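Local coordinates for protein probable GTPase engC (Thermotoga maritima, PDB 1U0L) that probably hydrolyses GTP slowly as a circularly permuted GTPase and assists late maturation of the small ribosomal subunit, with one bound zinc ion, at residues Leu167-Thr173 / Phe221-Val226; Asp86-Val92 / Leu116-Ile122; Thr212-Leu216 / Val225-Pro229. All blocks are in the same frame, centred on the assembly; numbering follows the deposited sequence.

Interaction 1: residues Leu167-Thr173 / Phe221-Val226; sequences LKGKIST and FGGYVV
Strands 171-173 and 224-226 run parallel, their axes 30° apart and 4.4 Å at closest approach. Ile-171 pairs with Tyr-224 and Ser-172 with Val-225, each pair 4.5 Å CA to CA. Three backbone hydrogen bonds form the strand ladder: Tyr-224 N to Lys-170 O (2.8 Å), Ser-172 N to Tyr-224 O (2.5 Å) and Val-226 N to Ser-172 O (2.9 Å). A fourth, Gly-169 N to Gly-222 O (2.7 Å), extends it into the loops. At Gly-223 a CB would clash with Leu-167 O, Gly-169 N and Lys-170 O; glycine, having none, lets the chains close up there. Apolar contacts flank the ladder. The Phe-221 ring (chi1 p) turns its edge to Leu-167, CE1 to CB 3.6 Å. Ile-171 CG1 lies 4.1 Å from Tyr-224 CD1. Tyr-224 OH is hydrogen-bonded to Glu-26 OE2. This is a parallel pair of the P-loop GTPase sheet, next to edge strand 216-218: strand 171-175 runs into the P-loop, and 224-226 into a sequence matching the DxxG (G3) motif.

Interaction 2: residues Asp86-Val92 / Leu116-Ile122; sequences DQVILVV and LETVMVI
Two extended strands, 87-92 and 117-122, lie parallel in unbroken register from Gln-87/Glu-117 to Val-92/Ile-122. The axes approach to 4.5 Å at 22°. Six backbone hydrogen bonds alternate in direction: Glu-117 N to Asp-86 O (2.7 Å), Val-88 N to Glu-117 O (2.9 Å), Val-119 N to Val-88 O (2.9 Å), Leu-90 N to Val-119 O (2.8 Å), Val-121 N to Leu-90 O (2.6 Å) and Val-92 N to Val-121 O (2.7 Å).

The side chains alternate between the two faces of the sheet. On one, Ile-89 (chi1 and chi2 both m) fills the gap between Val-119 and Val-121: its CD1 is 4.0 Å from Val-119 CB, and its CG2 is 3.8 Å from Val-121 CG2. Val-91 CG2 packs against Val-121 CB at 4.1 Å. On the other face Val-88 sits between two neighbours, with CG2 3.4 Å from Leu-116 CD1 and CB 3.4 Å from Thr-118 OG1. Further along, Val-92 CG1 meets Ile-122 CD1 at 3.8 Å.

Strand 117-122 leads directly into Asn-123 to Asp-126, inferred to bind GTP, and the Val-91 side chain touches Val-180 of the P-loop. The strands belong to a beta-alpha-beta unit. Its connecting helix 101-113 packs on Val-88, Val-92 and Thr-118, while helix 160-167 covers Ile-89, Val-119 and Val-121. Strand 171-175 flanks 87-92 on its other edge, and strand 149-151 flanks 117-122.

Interaction 3: residues Thr212-Leu216 / Val225-Pro229; sequences TTAQL and VVDTP
Segment 212-216 is mostly loop and reaches strand 216-218 only at its end. It runs roughly antiparallel to 225-229, the touching parts pointing 158° apart. The side chain of Thr-213 points away from the partner. Ala-214 makes the first close packing: its CB is 3.5 Å from Val-226 CG1 and 3.8 Å from Asp-227 CB. Gln-215 is extended (phi -142°, psi 160°). Its carbonyl accepts the one hydrogen bond of the contact, Asp-227 N to Gln-215 O at 2.6 Å. The same oxygen lies 3.4 Å from Val-226 CA in a CA-H...O contact. The CB of Gln-215 approaches Asp-227 CG to 3.5 Å. Leu-216 then forms an antiparallel non-hydrogen-bonded pair with Val-226, CA to CA 4.7 Å, and its CD2 is 4.3 Å from Val-226 CG2. Leu-216 is also joined by a backbone hydrogen bond to Val-16, in the barrel of the OB domain.

On the partner, Val-226 is still extended. Asp-227 (phi -48°, psi -68°) turns the chain away, so Pro-229 makes no contact. Asp-227 to Pro-229 open the sequence DTPG, which matches the G3 (DxxG) motif of GTPases. Within the two segments the Asp-227 carboxylate makes no salt bridge, and its ion pair with Arg-196 is long and weak. The join therefore rests on one backbone hydrogen bond and the packing of Ala-214 and Leu-216 on Val-226, rather than on charge.

From the N terminus, interaction 2 comes first. It closes a 23-residue connection that carries helix 101-113, and is complete before interaction 1 opens. Interaction 1 spans 47 residues, which include the P-loop and helix 182-189. Interaction 3 starts within that span and closes the short return through strand 216-218. It shares Val-225 and Val-226 with interaction 1. All three tie into one GTPase sheet. Interaction 3 lies at its edge strand 216-218, where Leu-216 joins the sheet to the OB barrel. Interactions 1 and 2 touch where 171-175 borders 87-92, through two probable hydrogen bonds: Thr-173 N to Gln-87 O and Ile-89 N to Thr-173 O, both 2.8 Å. Interactions 2 and 3 do not touch.

Interaction 1: residues Leu167-Thr173 / Phe221-Val226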
ATOM      1  N   LEU A 167       0.779  -1.253 -12.346  1.00 40.94           N
ATOM      2  CA  LEU A 167       1.344  -2.399 -11.662  1.00 42.35           C
ATOM      3  C   LEU A 167       2.656  -2.854 -12.272  1.00 42.86           C
ATOM      4  O   LEU A 167       3.505  -3.412 -11.578  1.00 44.10           O
ATOM      5  CB  LEU A 167       0.333  -3.540 -11.660  1.00 41.13           C
ATOM      6  CG  LEU A 167      -0.989  -3.188 -10.977  1.00 40.99           C
ATOM      7  CD1 LEU A 167      -1.951  -4.362 -11.126  1.00 40.48           C
ATOM      8  CD2 LEU A 167      -0.747  -2.847  -9.507  1.00 38.64           C
ATOM      9  N   LYS A 168       2.821  -2.604 -13.566  1.00 34.92           N
ATOM     10  CA  LYS A 168       4.032  -2.986 -14.284  1.00 37.84           C
ATOM     11  C   LYS A 168       5.305  -2.714 -13.504  1.00 37.58           C
ATOM     12  O   LYS A 168       5.498  -1.614 -12.980  1.00 35.40           O
ATOM     13  CB  LYS A 168       4.130  -2.238 -15.613  1.00 81.33           C
ATOM     14  CG  LYS A 168       3.450  -2.901 -16.784  1.00 85.35           C
ATOM     15  CD  LYS A 168       3.555  -2.018 -18.014  1.00 89.05           C
ATOM     16  CE  LYS A 168       3.092  -2.745 -19.263  1.00 91.74           C
ATOM     17  NZ  LYS A 168       1.695  -3.243 -19.133  1.00 93.77           N
ATOM     18  N   GLY A 169       6.162  -3.733 -13.446  1.00 57.19           N
ATOM     19  CA  GLY A 169       7.448  -3.633 -12.786  1.00 55.74           C
ATOM     20  C   GLY A 169       7.475  -3.599 -11.281  1.00 54.72           C
ATOM     21  O   GLY A 169       8.180  -4.381 -10.650  1.00 57.74           O
ATOM     22  N   LYS A 170       6.699  -2.695 -10.704  1.00 34.35           N
ATOM     23  CA  LYS A 170       6.644  -2.507  -9.257  1.00 31.27           C
ATOM     24  C   LYS A 170       6.146  -3.680  -8.417  1.00 29.09           C
ATOM     25  O   LYS A 170       5.621  -4.661  -8.939  1.00 29.56           O
ATOM     26  CB  LYS A 170       5.788  -1.279  -8.963  1.00 31.66           C
ATOM     27  CG  LYS A 170       6.208  -0.070  -9.770  1.00 35.55           C
ATOM     28  CD  LYS A 170       5.159   1.008  -9.721  1.00 38.71           C
ATOM     29  CE  LYS A 170       5.518   2.166 -10.644  1.00 41.09           C
ATOM     30  NZ  LYS A 170       4.371   3.122 -10.795  1.00 44.72           N
ATOM     31  N   ILE A 171       6.357  -3.575  -7.108  1.00 27.96           N
ATOM     32  CA  ILE A 171       5.874  -4.566  -6.154  1.00 27.02           C
ATOM     33  C   ILE A 171       4.680  -3.838  -5.541  1.00 27.24           C
ATOM     34  O   ILE A 171       4.851  -2.780  -4.931  1.00 26.02           O
ATOM     35  CB  ILE A 171       6.912  -4.861  -5.040  1.00 32.15           C
ATOM     36  CG1 ILE A 171       8.104  -5.621  -5.625  1.00 31.99           C
ATOM     37  CG2 ILE A 171       6.260  -5.671  -3.912  1.00 32.18           C
ATOM     38  CD1 ILE A 171       9.052  -6.169  -4.576  1.00 28.76           C
ATOM     39  N   SER A 172       3.474  -4.371  -5.711  1.00 27.72           N
ATOM     40  CA  SER A 172       2.306  -3.681  -5.177  1.00 28.01           C
ATOM     41  C   SER A 172       1.482  -4.387  -4.108  1.00 27.42           C
ATOM     42  O   SER A 172       1.434  -5.614  -4.046  1.00 27.09           O
ATOM     43  CB  SER A 172       1.380  -3.274  -6.326  1.00 33.18           C
ATOM     44  OG  SER A 172       1.891  -2.150  -7.021  1.00 36.47           O
ATOM     45  N   THR A 173       0.838  -3.592  -3.256  1.00 31.72           N
ATOM     46  CA  THR A 173      -0.028  -4.145  -2.222  1.00 31.69           C
ATOM     47  C   THR A 173      -1.451  -3.590  -2.346  1.00 30.63           C
ATOM     48  O   THR A 173      -1.669  -2.381  -2.426  1.00 29.85           O
ATOM     49  CB  THR A 173       0.495  -3.864  -0.805  1.00 26.83           C
ATOM     50  OG1 THR A 173      -0.309  -4.584   0.135  1.00 27.26           O
ATOM     51  CG2 THR A 173       0.427  -2.379  -0.487  1.00 24.72           C
ATOM     52  N   PHE A 221       2.784  -9.383 -16.838  1.00 35.77           N
ATOM     53  CA  PHE A 221       3.522  -8.268 -17.406  1.00 33.17           C
ATOM     54  C   PHE A 221       4.699  -7.752 -16.599  1.00 32.95           C
ATOM     55  O   PHE A 221       5.156  -6.628 -16.829  1.00 34.21           O
ATOM     56  CB  PHE A 221       2.546  -7.127 -17.655  1.00 36.88           C
ATOM     57  CG  PHE A 221       1.691  -6.807 -16.462  1.00 39.27           C
ATOM     58  CD1 PHE A 221       2.213  -6.099 -15.383  1.00 40.63           C
ATOM     59  CD2 PHE A 221       0.377  -7.242 -16.399  1.00 39.47           C
ATOM     60  CE1 PHE A 221       1.436  -5.834 -14.261  1.00 41.47           C
ATOM     61  CE2 PHE A 221      -0.404  -6.982 -15.287  1.00 40.32           C
ATOM     62  CZ  PHE A 221       0.126  -6.276 -14.215  1.00 41.27           C
ATOM     63  N   GLY A 222       5.195  -8.549 -15.659  1.00 34.65           N
ATOM     64  CA  GLY A 222       6.331  -8.110 -14.868  1.00 34.65           C
ATOM     65  C   GLY A 222       5.923  -7.217 -13.717  1.00 36.99           C
ATOM     66  O   GLY A 222       5.248  -6.197 -13.893  1.00 39.17           O
ATOM     67  N   GLY A 223       6.344  -7.597 -12.521  1.00 38.10           N
ATOM     68  CA  GLY A 223       5.997  -6.836 -11.339  1.00 36.91           C
ATOM     69  C   GLY A 223       5.372  -7.834 -10.391  1.00 37.01           C
ATOM     70  O   GLY A 223       5.102  -8.969 -10.788  1.00 36.09           O
ATOM     71  N   TYR A 224       5.154  -7.434  -9.146  1.00 42.84           N
ATOM     72  CA  TYR A 224       4.546  -8.336  -8.189  1.00 42.77           C
ATOM     73  C   TYR A 224       3.483  -7.657  -7.367  1.00 42.21           C
ATOM     74  O   TYR A 224       3.482  -6.430  -7.215  1.00 42.44           O
ATOM     75  CB  TYR A 224       5.562  -8.873  -7.196  1.00 45.19           C
ATOM     76  CG  TYR A 224       6.787  -9.515  -7.769  1.00 50.32           C
ATOM     77  CD1 TYR A 224       7.869  -8.742  -8.201  1.00 51.22           C
ATOM     78  CD2 TYR A 224       6.925 -10.903  -7.765  1.00 52.18           C
ATOM     79  CE1 TYR A 224       9.062  -9.335  -8.599  1.00 52.86           C
ATOM     80  CE2 TYR A 224       8.115 -11.506  -8.161  1.00 55.02           C
ATOM     81  CZ  TYR A 224       9.179 -10.718  -8.570  1.00 54.35           C
ATOM     82  OH  TYR A 224      10.370 -11.314  -8.891  1.00 55.79           O
ATOM     83  N   VAL A 225       2.585  -8.478  -6.832  1.00 44.57           N
ATOM     84  CA  VAL A 225       1.539  -8.008  -5.938  1.00 42.34           C
ATOM     85  C   VAL A 225       1.512  -8.982  -4.769  1.00 41.30           C
ATOM     86  O   VAL A 225       1.666 -10.193  -4.946  1.00 41.83           O
ATOM     87  CB  VAL A 225       0.144  -7.940  -6.597  1.00 24.27           C
ATOM     88  CG1 VAL A 225      -0.368  -9.344  -6.947  1.00 21.70           C
ATOM     89  CG2 VAL A 225      -0.812  -7.197  -5.645  1.00 21.42           C
ATOM     90  N   VAL A 226       1.327  -8.440  -3.573  1.00 26.67           N
ATOM     91  CA  VAL A 226       1.334  -9.253  -2.372  1.00 23.53           C
ATOM     92  C   VAL A 226       0.178 -10.222  -2.196  1.00 24.65           C
ATOM     93  O   VAL A 226      -0.935 -10.010  -2.656  1.00 23.35           O
ATOM     94  CB  VAL A 226       1.454  -8.369  -1.109  1.00  8.69           C
ATOM     95  CG1 VAL A 226       1.943  -9.198   0.067  1.00  4.88           C
ATOM     96  CG2 VAL A 226       2.425  -7.220  -1.365  1.00  4.69           C
TER

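Interaction 2: residues Asp86-Val92 / Leu116-Ile122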
ATOM      1  N   ASP A  86       6.473  -0.655  -3.237  1.00 23.78           N
ATOM      2  CA  ASP A  86       6.427   0.638  -3.921  1.00 25.78           C
ATOM      3  C   ASP A  86       5.019   1.199  -3.903  1.00 27.80           C
ATOM      4  O   ASP A  86       4.810   2.347  -3.533  1.00 28.81           O
ATOM      5  CB  ASP A  86       6.829   0.527  -5.391  1.00 40.44           C
ATOM      6  CG  ASP A  86       7.993  -0.395  -5.618  1.00 45.90           C
ATOM      7  OD1 ASP A  86       8.977  -0.294  -4.858  1.00 51.62           O
ATOM      8  OD2 ASP A  86       7.927  -1.211  -6.564  1.00 45.35           O
ATOM      9  N   GLN A  87       4.050   0.386  -4.318  1.00 37.60           N
ATOM     10  CA  GLN A  87       2.667   0.839  -4.392  1.00 35.79           C
ATOM     11  C   GLN A  87       1.617   0.220  -3.511  1.00 34.99           C
ATOM     12  O   GLN A  87       1.701  -0.931  -3.080  1.00 33.74           O
ATOM     13  CB  GLN A  87       2.130   0.721  -5.814  1.00 33.76           C
ATOM     14  CG  GLN A  87       2.559   1.803  -6.738  1.00 34.52           C
ATOM     15  CD  GLN A  87       1.921   1.661  -8.093  1.00 34.95           C
ATOM     16  OE1 GLN A  87       1.863   0.564  -8.648  1.00 35.46           O
ATOM     17  NE2 GLN A  87       1.446   2.771  -8.643  1.00 36.35           N
ATOM     18  N   VAL A  88       0.593   1.036  -3.308  1.00 30.64           N
ATOM     19  CA  VAL A  88      -0.583   0.695  -2.551  1.00 30.46           C
ATOM     20  C   VAL A  88      -1.694   0.910  -3.549  1.00 30.10           C
ATOM     21  O   VAL A  88      -1.844   2.015  -4.085  1.00 29.16           O
ATOM     22  CB  VAL A  88      -0.809   1.656  -1.409  1.00 46.30           C
ATOM     23  CG1 VAL A  88      -2.162   1.383  -0.783  1.00 48.15           C
ATOM     24  CG2 VAL A  88       0.303   1.514  -0.396  1.00 49.56           C
ATOM     25  N   ILE A  89      -2.440  -0.147  -3.848  1.00 38.31           N
ATOM     26  CA  ILE A  89      -3.564  -0.021  -4.767  1.00 33.44           C
ATOM     27  C   ILE A  89      -4.730   0.059  -3.820  1.00 31.96           C
ATOM     28  O   ILE A  89      -5.079  -0.925  -3.162  1.00 32.45           O
ATOM     29  CB  ILE A  89      -3.720  -1.239  -5.640  1.00 28.93           C
ATOM     30  CG1 ILE A  89      -2.435  -1.478  -6.437  1.00 30.52           C
ATOM     31  CG2 ILE A  89      -4.907  -1.041  -6.556  1.00 27.79           C
ATOM     32  CD1 ILE A  89      -2.107  -0.383  -7.457  1.00 34.46           C
ATOM     33  N   LEU A  90      -5.305   1.249  -3.724  1.00 21.33           N
ATOM     34  CA  LEU A  90      -6.411   1.480  -2.812  1.00 20.67           C
ATOM     35  C   LEU A  90      -7.739   1.284  -3.520  1.00 20.55           C
ATOM     36  O   LEU A  90      -8.191   2.150  -4.267  1.00 18.67           O
ATOM     37  CB  LEU A  90      -6.319   2.894  -2.233  1.00 14.68           C
ATOM     38  CG  LEU A  90      -6.643   3.021  -0.742  1.00 14.39           C
ATOM     39  CD1 LEU A  90      -6.798   4.515  -0.322  1.00 11.23           C
ATOM     40  CD2 LEU A  90      -7.911   2.244  -0.475  1.00 10.05           C
ATOM     41  N   VAL A  91      -8.352   0.129  -3.303  1.00 27.82           N
ATOM     42  CA  VAL A  91      -9.626  -0.124  -3.941  1.00 29.08           C
ATOM     43  C   VAL A  91     -10.733   0.429  -3.061  1.00 29.53           C
ATOM     44  O   VAL A  91     -10.851   0.101  -1.879  1.00 31.81           O
ATOM     45  CB  VAL A  91      -9.820  -1.617  -4.238  1.00 14.30           C
ATOM     46  CG1 VAL A  91     -11.223  -1.881  -4.705  1.00 14.31           C
ATOM     47  CG2 VAL A  91      -8.870  -2.024  -5.328  1.00 13.20           C
ATOM     48  N   VAL A  92     -11.526   1.297  -3.664  1.00 12.57           N
ATOM     49  CA  VAL A  92     -12.602   1.976  -2.983  1.00 13.53           C
ATOM     50  C   VAL A  92     -13.955   1.666  -3.597  1.00 13.16           C
ATOM     51  O   VAL A  92     -14.071   1.392  -4.788  1.00  7.90           O
ATOM     52  CB  VAL A  92     -12.321   3.491  -3.000  1.00 35.74           C
ATOM     53  CG1 VAL A  92     -13.609   4.283  -3.090  1.00 37.23           C
ATOM     54  CG2 VAL A  92     -11.529   3.864  -1.758  1.00 33.30           C
ATOM     55  N   LEU A 116       4.951   5.321   0.130  1.00 15.24           N
ATOM     56  CA  LEU A 116       4.556   4.486  -0.998  1.00 12.74           C
ATOM     57  C   LEU A 116       3.714   5.265  -1.988  1.00 11.23           C
ATOM     58  O   LEU A 116       3.004   6.194  -1.624  1.00  8.51           O
ATOM     59  CB  LEU A 116       3.745   3.275  -0.512  1.00 32.40           C
ATOM     60  CG  LEU A 116       4.307   2.447   0.650  1.00 36.10           C
ATOM     61  CD1 LEU A 116       3.320   1.358   1.070  1.00 37.69           C
ATOM     62  CD2 LEU A 116       5.627   1.832   0.228  1.00 35.56           C
ATOM     63  N   GLU A 117       3.814   4.895  -3.254  1.00 29.82           N
ATOM     64  CA  GLU A 117       3.010   5.526  -4.277  1.00 33.51           C
ATOM     65  C   GLU A 117       1.639   4.905  -4.032  1.00 34.11           C
ATOM     66  O   GLU A 117       1.546   3.730  -3.669  1.00 35.55           O
ATOM     67  CB  GLU A 117       3.503   5.123  -5.667  1.00 67.47           C
ATOM     68  CG  GLU A 117       4.850   5.668  -6.040  1.00 74.81           C
ATOM     69  CD  GLU A 117       4.808   7.159  -6.253  1.00 81.65           C
ATOM     70  OE1 GLU A 117       4.500   7.890  -5.288  1.00 85.42           O
ATOM     71  OE2 GLU A 117       5.077   7.602  -7.391  1.00 83.41           O
ATOM     72  N   THR A 118       0.580   5.683  -4.205  1.00 35.80           N
ATOM     73  CA  THR A 118      -0.758   5.152  -4.031  1.00 33.58           C
ATOM     74  C   THR A 118      -1.610   5.381  -5.260  1.00 33.96           C
ATOM     75  O   THR A 118      -1.615   6.472  -5.825  1.00 34.45           O
ATOM     76  CB  THR A 118      -1.467   5.783  -2.828  1.00 33.87           C
ATOM     77  OG1 THR A 118      -1.086   5.080  -1.641  1.00 34.40           O
ATOM     78  CG2 THR A 118      -2.977   5.713  -2.993  1.00 32.58           C
ATOM     79  N   VAL A 119      -2.309   4.337  -5.685  1.00 32.15           N
ATOM     80  CA  VAL A 119      -3.210   4.448  -6.818  1.00 31.45           C
ATOM     81  C   VAL A 119      -4.604   4.086  -6.333  1.00 31.17           C
ATOM     82  O   VAL A 119      -4.867   2.947  -5.942  1.00 32.00           O
ATOM     83  CB  VAL A 119      -2.795   3.529  -7.946  1.00 32.61           C
ATOM     84  CG1 VAL A 119      -3.900   3.449  -8.984  1.00 33.00           C
ATOM     85  CG2 VAL A 119      -1.536   4.072  -8.566  1.00 33.41           C
ATOM     86  N   MET A 120      -5.485   5.080  -6.338  1.00 32.94           N
ATOM     87  CA  MET A 120      -6.862   4.912  -5.883  1.00 30.33           C
ATOM     88  C   MET A 120      -7.714   4.300  -6.983  1.00 29.89           C
ATOM     89  O   MET A 120      -7.722   4.783  -8.121  1.00 29.35           O
ATOM     90  CB  MET A 120      -7.437   6.273  -5.462  1.00 27.43           C
ATOM     91  CG  MET A 120      -8.848   6.221  -4.887  1.00 26.93           C
ATOM     92  SD  MET A 120      -9.402   7.773  -4.101  1.00 23.86           S
ATOM     93  CE  MET A 120      -8.065   8.018  -2.879  1.00  9.43           C
ATOM     94  N   VAL A 121      -8.421   3.226  -6.650  1.00 28.41           N
ATOM     95  CA  VAL A 121      -9.279   2.574  -7.638  1.00 26.95           C
ATOM     96  C   VAL A 121     -10.756   2.481  -7.225  1.00 28.10           C
ATOM     97  O   VAL A 121     -11.109   1.688  -6.353  1.00 27.84           O
ATOM     98  CB  VAL A 121      -8.809   1.127  -7.955  1.00 19.45           C
ATOM     99  CG1 VAL A 121      -9.746   0.528  -8.981  1.00 18.49           C
ATOM    100  CG2 VAL A 121      -7.362   1.102  -8.454  1.00 11.70           C
ATOM    101  N   ILE A 122     -11.612   3.287  -7.849  1.00 22.95           N
ATOM    102  CA  ILE A 122     -13.052   3.238  -7.562  1.00 20.17           C
ATOM    103  C   ILE A 122     -13.574   2.021  -8.326  1.00 22.00           C
ATOM    104  O   ILE A 122     -13.738   2.072  -9.550  1.00 22.13           O
ATOM    105  CB  ILE A 122     -13.810   4.459  -8.127  1.00 22.16           C
ATOM    106  CG1 ILE A 122     -13.117   5.767  -7.730  1.00 18.76           C
ATOM    107  CG2 ILE A 122     -15.278   4.408  -7.653  1.00 17.80           C
ATOM    108  CD1 ILE A 122     -13.506   6.255  -6.388  1.00 24.54           C
TER

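Interaction 3: residues Thr212-Leu216 / Val225-Pro229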
ATOM      1  N   THR A 212       1.344 -17.944   7.922  1.00 81.66           N
ATOM      2  CA  THR A 212       1.032 -16.561   8.254  1.00 74.92           C
ATOM      3  C   THR A 212       1.869 -15.500   7.540  1.00 69.06           C
ATOM      4  O   THR A 212       1.750 -14.311   7.844  1.00 68.06           O
ATOM      5  CB  THR A 212       1.163 -16.325   9.771  1.00113.56           C
ATOM      6  OG1 THR A 212       2.524 -16.530  10.175  1.00112.30           O
ATOM      7  CG2 THR A 212       0.257 -17.284  10.531  1.00114.09           C
ATOM      8  N   THR A 213       2.717 -15.911   6.605  1.00 48.99           N
ATOM      9  CA  THR A 213       3.524 -14.944   5.878  1.00 41.30           C
ATOM     10  C   THR A 213       2.962 -14.700   4.475  1.00 36.36           C
ATOM     11  O   THR A 213       2.369 -15.590   3.857  1.00 35.69           O
ATOM     12  CB  THR A 213       4.984 -15.397   5.790  1.00 40.33           C
ATOM     13  OG1 THR A 213       5.049 -16.696   5.199  1.00 38.91           O
ATOM     14  CG2 THR A 213       5.598 -15.453   7.174  1.00 38.41           C
ATOM     15  N   ALA A 214       3.130 -13.480   3.980  1.00 43.54           N
ATOM     16  CA  ALA A 214       2.621 -13.133   2.666  1.00 38.31           C
ATOM     17  C   ALA A 214       3.465 -13.796   1.610  1.00 34.85           C
ATOM     18  O   ALA A 214       4.435 -14.475   1.915  1.00 36.36           O
ATOM     19  CB  ALA A 214       2.649 -11.629   2.472  1.00 58.24           C
ATOM     20  N   GLN A 215       3.083 -13.598   0.360  1.00 29.32           N
ATOM     21  CA  GLN A 215       3.811 -14.153  -0.762  1.00 26.03           C
ATOM     22  C   GLN A 215       3.781 -13.115  -1.849  1.00 25.91           C
ATOM     23  O   GLN A 215       2.945 -12.212  -1.830  1.00 24.44           O
ATOM     24  CB  GLN A 215       3.139 -15.414  -1.270  1.00 36.89           C
ATOM     25  CG  GLN A 215       3.434 -16.631  -0.454  1.00 40.37           C
ATOM     26  CD  GLN A 215       2.873 -17.872  -1.094  1.00 41.83           C
ATOM     27  OE1 GLN A 215       2.803 -17.966  -2.323  1.00 44.71           O
ATOM     28  NE2 GLN A 215       2.480 -18.843  -0.274  1.00 41.86           N
ATOM     29  N   LEU A 216       4.692 -13.215  -2.801  1.00 41.73           N
ATOM     30  CA  LEU A 216       4.664 -12.249  -3.874  1.00 40.74           C
ATOM     31  C   LEU A 216       4.171 -13.000  -5.087  1.00 40.73           C
ATOM     32  O   LEU A 216       4.649 -14.088  -5.379  1.00 42.67           O
ATOM     33  CB  LEU A 216       6.055 -11.654  -4.112  1.00 24.33           C
ATOM     34  CG  LEU A 216       6.648 -10.862  -2.942  1.00 20.47           C
ATOM     35  CD1 LEU A 216       7.938 -10.217  -3.380  1.00 19.46           C
ATOM     36  CD2 LEU A 216       5.670  -9.784  -2.487  1.00 20.88           C
ATOM     37  N   VAL A 225       2.585  -8.478  -6.832  1.00 44.57           N
ATOM     38  CA  VAL A 225       1.539  -8.008  -5.938  1.00 42.34           C
ATOM     39  C   VAL A 225       1.512  -8.982  -4.769  1.00 41.30           C
ATOM     40  O   VAL A 225       1.666 -10.193  -4.946  1.00 41.83           O
ATOM     41  CB  VAL A 225       0.144  -7.940  -6.597  1.00 24.27           C
ATOM     42  CG1 VAL A 225      -0.368  -9.344  -6.947  1.00 21.70           C
ATOM     43  CG2 VAL A 225      -0.812  -7.197  -5.645  1.00 21.42           C
ATOM     44  N   VAL A 226       1.327  -8.440  -3.573  1.00 26.67           N
ATOM     45  CA  VAL A 226       1.334  -9.253  -2.372  1.00 23.53           C
ATOM     46  C   VAL A 226       0.178 -10.222  -2.196  1.00 24.65           C
ATOM     47  O   VAL A 226      -0.935 -10.010  -2.656  1.00 23.35           O
ATOM     48  CB  VAL A 226       1.454  -8.369  -1.109  1.00  8.69           C
ATOM     49  CG1 VAL A 226       1.943  -9.198   0.067  1.00  4.88           C
ATOM     50  CG2 VAL A 226       2.425  -7.220  -1.365  1.00  4.69           C
ATOM     51  N   ASP A 227       0.521 -11.316  -1.533  1.00 43.76           N
ATOM     52  CA  ASP A 227      -0.344 -12.431  -1.181  1.00 44.07           C
ATOM     53  C   ASP A 227      -1.630 -11.911  -0.562  1.00 43.96           C
ATOM     54  O   ASP A 227      -2.693 -12.016  -1.142  1.00 43.13           O
ATOM     55  CB  ASP A 227       0.414 -13.279  -0.161  1.00 46.32           C
ATOM     56  CG  ASP A 227      -0.075 -14.684  -0.090  1.00 49.22           C
ATOM     57  OD1 ASP A 227      -0.624 -15.157  -1.102  1.00 53.79           O
ATOM     58  OD2 ASP A 227       0.113 -15.320   0.972  1.00 50.42           O
ATOM     59  N   THR A 228      -1.498 -11.336   0.628  1.00 46.32           N
ATOM     60  CA  THR A 228      -2.617 -10.792   1.386  1.00 43.15           C
ATOM     61  C   THR A 228      -2.706  -9.264   1.197  1.00 43.30           C
ATOM     62  O   THR A 228      -1.834  -8.662   0.566  1.00 43.84           O
ATOM     63  CB  THR A 228      -2.455 -11.155   2.886  1.00 35.93           C
ATOM     64  OG1 THR A 228      -1.640 -10.181   3.545  1.00 35.48           O
ATOM     65  CG2 THR A 228      -1.768 -12.522   3.026  1.00 34.57           C
ATOM     66  N   PRO A 229      -3.768  -8.620   1.729  1.00 28.53           N
ATOM     67  CA  PRO A 229      -3.928  -7.166   1.581  1.00 23.17           C
ATOM     68  C   PRO A 229      -3.134  -6.331   2.563  1.00 23.30           C
ATOM     69  O   PRO A 229      -2.766  -6.802   3.647  1.00 20.42           O
ATOM     70  CB  PRO A 229      -5.434  -6.948   1.751  1.00 15.36           C
ATOM     71  CG  PRO A 229      -6.029  -8.279   1.475  1.00 17.93           C
ATOM     72  CD  PRO A 229      -5.048  -9.224   2.131  1.00 18.53           C
TER